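Long-range contact in chitin-binding domain 3 protein (Micromonospora aurantiaca ATCC 27029, PDB 5OPF), which is a copper-binding lytic polysaccharide monooxygenase that probably cleaves crystalline polysaccharides such as cellulose or chitin by oxidation: residues I113-T118 with I157-N162. Sequence-based numbering, arbitrary orientation.
Sequences IRVYVT and IQIPAN
I113 and V115 meet I157, I159 and A161 through methyl groups, and no flat side chain of either segment takes part in the contact. Rings from elsewhere border it: W176 lies against I113, F98 against A161 and W148 against I157, at the partly exposed end of the contact, while V115 also packs on V172. The flat groups of 113-118 start from the opposite side of that strand, because R114 and Y116 direct their CB away from 157-162. There R114 makes a cation-pi contact with Y112 and bonds through NE to Q139, and the Y116 side chain touches L136 and I175.

I159 sits between I113 and V115 and uses a different branch for each. Its CD1 touches I113 CG2 at 3.9 Å and I113 CD1 at 4.1 Å. The side chains of I113 and I159 cross at about a right angle. Chi2 of I159, which places CD1, is 108°, away from a staggered position, and is probably somewhat strained. The other branch, I159 CG2, meets V115 CG2 at 3.9 Å.

V115 also divides its methyls. CG1 is anti to the backbone N (chi1 177°) and meets A161 CB at 4.0 Å. I113 CD1 has a looser contact with I157 CG2 at 4.4 Å.

This is face-to-face packing in the immunoglobulin-like beta sandwich of the LPMO core. Strand 154-162 belongs to the antiparallel sheet with 97-104. Strand 110-118 lies in the other sheet, between 134-140 and 169-178. The segment axes approach to 8.2 Å, and their directions differ by 29°. No hydrogen bond links the segments. The I113 side chain is about 12 Å from the copper ion.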
loop_
_atom_site.group_PDB
_atom_site.type_symbol
_atom_site.label_atom_id
_atom_site.label_comp_id
_atom_site.label_asym_id
_atom_site.label_seq_id
_atom_site.Cartn_x
_atom_site.Cartn_y
_atom_site.Cartn_z
ATOM N N ILE A 113 -2.422 -12.716 2.847
ATOM C CA ILE A 113 -2.240 -11.268 2.885
ATOM C C ILE A 113 -1.712 -10.930 4.269
ATOM O O ILE A 113 -2.321 -11.320 5.273
ATOM C CB ILE A 113 -3.539 -10.485 2.593
ATOM C CG1 ILE A 113 -4.086 -10.824 1.207
ATOM C CG2 ILE A 113 -3.266 -8.974 2.695
ATOM C CD1 ILE A 113 -5.385 -10.113 0.841
ATOM N N ARG A 114 -0.578 -10.235 4.319
ATOM C CA ARG A 114 0.077 -9.865 5.565
ATOM C C ARG A 114 -0.007 -8.357 5.737
ATOM O O ARG A 114 0.238 -7.603 4.792
ATOM C CB ARG A 114 1.538 -10.313 5.556
ATOM C CG ARG A 114 1.688 -11.812 5.600
ATOM C CD ARG A 114 3.109 -12.300 5.331
ATOM N NE ARG A 114 3.126 -13.758 5.245
ATOM C CZ ARG A 114 4.058 -14.476 4.632
ATOM N NH1 ARG A 114 5.108 -13.894 4.073
ATOM N NH2 ARG A 114 3.924 -15.790 4.570
ATOM N N VAL A 115 -0.345 -7.924 6.951
ATOM C CA VAL A 115 -0.445 -6.510 7.304
ATOM C C VAL A 115 0.587 -6.198 8.382
ATOM O O VAL A 115 0.556 -6.783 9.476
ATOM C CB VAL A 115 -1.860 -6.137 7.776
ATOM C CG1 VAL A 115 -1.928 -4.664 8.211
ATOM C CG2 VAL A 115 -2.890 -6.427 6.696
ATOM N N TYR A 116 1.482 -5.269 8.066
ATOM C CA TYR A 116 2.498 -4.766 8.977
ATOM C C TYR A 116 2.190 -3.304 9.301
ATOM O O TYR A 116 1.634 -2.573 8.475
ATOM C CB TYR A 116 3.891 -4.807 8.314
ATOM C CG TYR A 116 4.371 -6.189 7.952
ATOM C CD1 TYR A 116 4.024 -6.784 6.748
ATOM C CD2 TYR A 116 5.171 -6.907 8.819
ATOM C CE1 TYR A 116 4.449 -8.051 6.433
ATOM C CE2 TYR A 116 5.601 -8.185 8.506
ATOM C CZ TYR A 116 5.228 -8.749 7.311
ATOM O OH TYR A 116 5.644 -10.030 6.980
ATOM N N VAL A 117 2.591 -2.854 10.493
ATOM C CA VAL A 117 2.515 -1.444 10.857
ATOM C C VAL A 117 3.843 -1.031 11.470
ATOM O O VAL A 117 4.457 -1.780 12.240
ATOM C CB VAL A 117 1.339 -1.148 11.816
ATOM C CG1 VAL A 117 1.366 0.291 12.329
ATOM C CG2 VAL A 117 0.010 -1.426 11.125
ATOM N N THR A 118 4.257 0.197 11.170
ATOM C CA THR A 118 5.473 0.749 11.738
ATOM C C THR A 118 5.391 0.826 13.259
ATOM O O THR A 118 4.317 0.972 13.858
ATOM C CB THR A 118 5.786 2.120 11.119
ATOM O OG1 THR A 118 4.622 2.949 11.118
ATOM C CG2 THR A 118 6.257 1.946 9.694
ATOM N N ILE A 157 -12.046 -7.981 0.635
ATOM C CA ILE A 157 -11.987 -8.659 1.918
ATOM C C ILE A 157 -11.402 -7.711 2.949
ATOM O O ILE A 157 -10.588 -6.839 2.622
ATOM C CB ILE A 157 -11.199 -9.985 1.807
ATOM C CG1 ILE A 157 -11.475 -10.851 3.039
ATOM C CG2 ILE A 157 -9.704 -9.730 1.590
ATOM C CD1 ILE A 157 -11.107 -12.306 2.830
ATOM N N GLN A 158 -11.818 -7.879 4.203
ATOM C CA GLN A 158 -11.308 -7.084 5.312
ATOM C C GLN A 158 -10.364 -7.935 6.152
ATOM O O GLN A 158 -10.723 -9.044 6.555
ATOM C CB GLN A 158 -12.451 -6.577 6.193
ATOM C CG GLN A 158 -13.482 -5.698 5.481
ATOM C CD GLN A 158 -13.146 -4.218 5.486
ATOM O OE1 GLN A 158 -12.112 -3.797 5.999
ATOM N NE2 GLN A 158 -14.031 -3.417 4.911
ATOM N N ILE A 159 -9.175 -7.411 6.434
ATOM C CA ILE A 159 -8.170 -8.090 7.252
ATOM C C ILE A 159 -8.070 -7.356 8.585
ATOM O O ILE A 159 -7.632 -6.196 8.617
ATOM C CB ILE A 159 -6.797 -8.129 6.568
ATOM C CG1 ILE A 159 -6.869 -8.800 5.192
ATOM C CG2 ILE A 159 -5.798 -8.853 7.450
ATOM C CD1 ILE A 159 -6.720 -7.864 4.036
ATOM N N PRO A 160 -8.427 -7.987 9.697
ATOM C CA PRO A 160 -8.236 -7.348 11.006
ATOM C C PRO A 160 -6.765 -7.146 11.315
ATOM O O PRO A 160 -5.919 -7.973 10.974
ATOM C CB PRO A 160 -8.866 -8.345 11.989
ATOM C CG PRO A 160 -9.744 -9.209 11.153
ATOM C CD PRO A 160 -9.083 -9.297 9.811
ATOM N N ALA A 161 -6.471 -6.041 11.995
ATOM C CA ALA A 161 -5.108 -5.704 12.369
ATOM C C ALA A 161 -5.147 -5.040 13.735
ATOM O O ALA A 161 -6.068 -4.271 14.032
ATOM C CB ALA A 161 -4.478 -4.755 11.344
ATOM N N ASN A 162 -4.162 -5.340 14.577
ATOM C CA ASN A 162 -4.094 -4.751 15.913
ATOM C C ASN A 162 -2.671 -4.273 16.139
ATOM O O ASN A 162 -1.747 -5.090 16.226
ATOM C CB ASN A 162 -4.500 -5.741 17.003
ATOM C CG ASN A 162 -4.446 -5.117 18.390
ATOM O OD1 ASN A 162 -4.398 -3.898 18.521
ATOM N ND2 ASN A 162 -4.441 -5.948 19.422
#